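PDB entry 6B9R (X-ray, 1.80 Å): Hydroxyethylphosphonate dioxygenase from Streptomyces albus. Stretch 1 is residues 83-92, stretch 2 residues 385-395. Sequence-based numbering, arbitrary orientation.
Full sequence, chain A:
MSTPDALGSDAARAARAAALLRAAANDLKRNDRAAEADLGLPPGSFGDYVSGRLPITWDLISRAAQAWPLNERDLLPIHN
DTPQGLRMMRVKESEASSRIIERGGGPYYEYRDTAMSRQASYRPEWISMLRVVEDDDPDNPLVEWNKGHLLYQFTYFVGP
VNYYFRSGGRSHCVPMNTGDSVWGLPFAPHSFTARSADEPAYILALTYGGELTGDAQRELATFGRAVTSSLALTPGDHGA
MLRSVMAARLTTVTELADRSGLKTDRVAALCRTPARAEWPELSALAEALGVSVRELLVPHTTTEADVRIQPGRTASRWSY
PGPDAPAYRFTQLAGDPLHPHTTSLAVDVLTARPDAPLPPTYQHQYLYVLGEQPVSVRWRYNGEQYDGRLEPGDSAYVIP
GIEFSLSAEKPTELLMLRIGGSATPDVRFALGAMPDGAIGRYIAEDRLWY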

# COMPACT_ATOMS: atom_id res chain seq x y z
N PRO A 83 -7.05 -2.24 22.27
CA PRO A 83 -6.12 -3.18 22.92
C PRO A 83 -6.66 -4.59 23.10
O PRO A 83 -5.86 -5.52 23.21
CB PRO A 83 -5.85 -2.52 24.28
CG PRO A 83 -7.06 -1.68 24.53
CD PRO A 83 -7.43 -1.13 23.17
N GLN A 84 -7.98 -4.77 23.13
CA GLN A 84 -8.57 -6.11 23.19
C GLN A 84 -8.89 -6.69 21.82
O GLN A 84 -9.44 -7.80 21.74
CB GLN A 84 -9.83 -6.08 24.07
CG GLN A 84 -9.56 -5.53 25.48
CD GLN A 84 -10.77 -5.58 26.39
OE1 GLN A 84 -11.91 -5.62 25.94
NE2 GLN A 84 -10.52 -5.59 27.70
N GLY A 85 -8.57 -5.99 20.73
CA GLY A 85 -8.79 -6.48 19.39
C GLY A 85 -10.18 -6.20 18.85
O GLY A 85 -10.40 -6.30 17.64
N LEU A 86 -11.10 -5.86 19.73
CA LEU A 86 -12.45 -5.43 19.40
C LEU A 86 -12.81 -4.35 20.40
O LEU A 86 -12.44 -4.45 21.58
CB LEU A 86 -13.45 -6.61 19.46
CG LEU A 86 -14.90 -6.42 18.97
CD1 LEU A 86 -15.51 -7.73 18.41
CD2 LEU A 86 -15.80 -5.87 20.09
N ARG A 87 -13.46 -3.29 19.94
CA ARG A 87 -13.91 -2.25 20.86
C ARG A 87 -15.32 -1.81 20.48
O ARG A 87 -15.62 -1.64 19.29
CB ARG A 87 -12.96 -1.05 20.87
CG ARG A 87 -13.45 0.10 21.75
CD ARG A 87 -12.41 1.22 21.87
NE ARG A 87 -11.55 1.35 20.69
CZ ARG A 87 -11.89 1.98 19.56
NH1 ARG A 87 -13.08 2.53 19.42
NH2 ARG A 87 -11.02 2.04 18.56
N MET A 88 -16.17 -1.63 21.48
CA MET A 88 -17.53 -1.20 21.27
C MET A 88 -17.65 0.29 21.55
O MET A 88 -16.94 0.84 22.39
CB MET A 88 -18.51 -1.98 22.16
CG MET A 88 -18.37 -3.47 21.99
SD MET A 88 -19.43 -4.44 23.08
CE MET A 88 -19.06 -6.06 22.39
N MET A 89 -18.59 0.92 20.85
CA MET A 89 -18.98 2.30 21.11
C MET A 89 -20.47 2.33 21.39
O MET A 89 -21.25 1.64 20.73
CB MET A 89 -18.64 3.18 19.92
CG MET A 89 -18.92 4.65 20.17
SD MET A 89 -18.42 5.63 18.76
CE MET A 89 -18.83 7.26 19.40
N ARG A 90 -20.88 3.13 22.38
CA ARG A 90 -22.26 3.12 22.85
C ARG A 90 -23.06 4.27 22.25
O ARG A 90 -22.53 5.34 21.95
CB ARG A 90 -22.32 3.23 24.38
CG ARG A 90 -21.46 2.23 25.14
CD ARG A 90 -21.85 0.80 24.82
NE ARG A 90 -21.01 -0.17 25.51
CZ ARG A 90 -21.09 -1.48 25.34
NH1 ARG A 90 -21.97 -1.98 24.49
NH2 ARG A 90 -20.28 -2.30 26.01
N VAL A 91 -24.37 4.04 22.12
CA VAL A 91 -25.34 5.04 21.69
C VAL A 91 -25.11 6.38 22.39
O VAL A 91 -25.11 7.43 21.74
CB VAL A 91 -26.77 4.57 21.97
CG1 VAL A 91 -27.76 5.71 21.78
CG2 VAL A 91 -27.12 3.43 21.08
N LYS A 92 -24.92 6.33 23.71
CA LYS A 92 -24.69 7.56 24.47
C LYS A 92 -23.48 8.32 23.95
O LYS A 92 -23.51 9.55 23.84
CB LYS A 92 -24.51 7.23 25.95
CG LYS A 92 -24.19 8.42 26.84
N GLN A 385 -9.68 -14.49 26.12
CA GLN A 385 -11.06 -14.49 25.66
C GLN A 385 -11.80 -13.32 26.30
O GLN A 385 -11.59 -13.01 27.48
CB GLN A 385 -11.80 -15.78 26.04
CG GLN A 385 -11.23 -17.05 25.46
CD GLN A 385 -12.12 -18.24 25.77
OE1 GLN A 385 -13.34 -18.19 25.58
NE2 GLN A 385 -11.52 -19.32 26.26
N TYR A 386 -12.67 -12.69 25.52
CA TYR A 386 -13.45 -11.55 25.99
C TYR A 386 -14.90 -11.74 25.58
O TYR A 386 -15.22 -12.57 24.72
CB TYR A 386 -12.92 -10.23 25.40
CG TYR A 386 -11.45 -9.95 25.62
CD1 TYR A 386 -10.50 -10.40 24.72
CD2 TYR A 386 -11.03 -9.18 26.70
CE1 TYR A 386 -9.15 -10.11 24.91
CE2 TYR A 386 -9.68 -8.90 26.90
CZ TYR A 386 -8.76 -9.36 26.00
OH TYR A 386 -7.43 -9.08 26.20
N ASP A 387 -15.79 -10.97 26.21
CA ASP A 387 -17.19 -10.98 25.83
C ASP A 387 -17.77 -9.59 26.06
O ASP A 387 -17.28 -8.82 26.89
CB ASP A 387 -17.98 -12.02 26.61
CG ASP A 387 -17.82 -11.88 28.11
OD1 ASP A 387 -18.37 -10.92 28.68
OD2 ASP A 387 -17.12 -12.72 28.71
N GLY A 388 -18.81 -9.28 25.31
CA GLY A 388 -19.47 -7.99 25.46
C GLY A 388 -20.83 -8.07 24.82
O GLY A 388 -21.17 -9.04 24.15
N ARG A 389 -21.61 -7.01 25.02
CA ARG A 389 -22.97 -6.97 24.49
C ARG A 389 -23.21 -5.63 23.82
O ARG A 389 -23.05 -4.58 24.46
CB ARG A 389 -24.00 -7.21 25.58
CG ARG A 389 -25.33 -7.66 24.99
CD ARG A 389 -26.29 -8.02 26.09
NE ARG A 389 -26.99 -6.83 26.56
CZ ARG A 389 -28.13 -6.87 27.24
NH1 ARG A 389 -28.67 -8.04 27.52
NH2 ARG A 389 -28.72 -5.75 27.63
N LEU A 390 -23.62 -5.66 22.56
CA LEU A 390 -23.96 -4.46 21.81
C LEU A 390 -25.47 -4.28 21.88
O LEU A 390 -26.22 -5.15 21.45
CB LEU A 390 -23.52 -4.57 20.36
CG LEU A 390 -22.01 -4.63 20.13
CD1 LEU A 390 -21.68 -5.28 18.78
CD2 LEU A 390 -21.47 -3.22 20.19
N GLU A 391 -25.92 -3.15 22.43
CA GLU A 391 -27.33 -2.80 22.40
C GLU A 391 -27.68 -2.20 21.05
O GLU A 391 -26.78 -1.82 20.29
CB GLU A 391 -27.66 -1.81 23.51
CG GLU A 391 -26.88 -2.03 24.80
CD GLU A 391 -27.35 -3.25 25.56
OE1 GLU A 391 -28.57 -3.50 25.57
OE2 GLU A 391 -26.49 -3.95 26.14
N PRO A 392 -28.96 -2.12 20.71
CA PRO A 392 -29.35 -1.42 19.47
C PRO A 392 -28.76 -0.03 19.39
O PRO A 392 -28.82 0.76 20.34
CB PRO A 392 -30.88 -1.39 19.56
CG PRO A 392 -31.24 -2.60 20.39
CD PRO A 392 -30.11 -2.77 21.38
N GLY A 393 -28.16 0.28 18.24
CA GLY A 393 -27.49 1.54 18.03
C GLY A 393 -26.05 1.59 18.48
O GLY A 393 -25.36 2.57 18.17
N ASP A 394 -25.59 0.58 19.22
CA ASP A 394 -24.17 0.45 19.53
C ASP A 394 -23.40 -0.00 18.29
O ASP A 394 -23.97 -0.57 17.35
CB ASP A 394 -23.94 -0.58 20.65
CG ASP A 394 -24.34 -0.08 22.03
OD1 ASP A 394 -24.74 1.09 22.18
OD2 ASP A 394 -24.23 -0.89 22.99
N SER A 395 -22.09 0.25 18.28
CA SER A 395 -21.27 -0.17 17.15
C SER A 395 -19.97 -0.77 17.69
O SER A 395 -19.66 -0.68 18.88
CB SER A 395 -20.99 1.00 16.19
OG SER A 395 -20.54 2.15 16.91
O HOH W 1 -20.83 -5.22 27.13

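Residues 83-92 and 385-395 lie far apart in sequence but meet along most of their length, burying 583 Å² between them. The backbones join directly at one place. Met89 and Ser395 form an antiparallel bridge, with Met89 N donating to Ser395 O at 2.8 Å and Ser395 N donating to Met89 O at 2.9 Å. Both bonds are nearly straight. The side chains of Met89 and Ser395 fall on the same face of the sheet, where Met89 CB lies 3.7 Å from Ser395 OG. Strands 86-89 and 385-390 are not paired in this way. Their axes come no closer than 8.4 Å, and side chains fill the space.

Met88 covers the most surface. Its side chain leaves the backbone sideways, but the extended chain brings its end nearer to stretch 2. Met88 CG packs on Leu390 CD2 at 3.6 Å, an apolar contact. Further out, Met88 CE lies 3.6 Å from Gly388 C. Glycine matters here, because a CB on Gly388 would point toward stretch 1 and clash with Met88 CE. At the base of the residue, Met88 CA makes a CA-H...O contact with Ser395 O at 3.2 Å, the same oxygen that accepts from Met89 N.

Tyr386 and Gln84 close the other end of the contact. Their CA-to-CB bonds point toward the opposite stretch. Gln84 CB sits over one face of the Tyr386 ring, 4.0 Å from its centroid, in a CH-pi contact. Gln84 NE2 approaches Tyr386 CE2 at 3.5 Å.

The polar chemistry gathers around Asp394. Arg90 NH1 forms a salt bridge with Asp394 OD2 at 2.9 Å and also donates to the carbonyl oxygen of Arg389, with Arg90 NH1 to Arg389 O at 2.8 Å. Both acceptors lie at the edge of the guanidinium, near its plane, where its N-H groups can reach them. A water accepts from Arg90 NH2 at 3.2 Å and from Arg389 N at 2.9 Å, adding a second link between these residues.

Asp394 OD1 accepts from Val91 N at 3.0 Å, at the start of the helix. Asp394 OD2 also accepts from Glu391 N at 2.9 Å, within the type II turn from Glu391 to Asp394. One carboxylate thus ties together the turn, the arginine and the helix start. Val91 CG2 rests on the turn, 3.3 Å from Pro392 O. A CB on Gly393 would clash with Val91 CG2, and the backbone angles there call for glycine in any case.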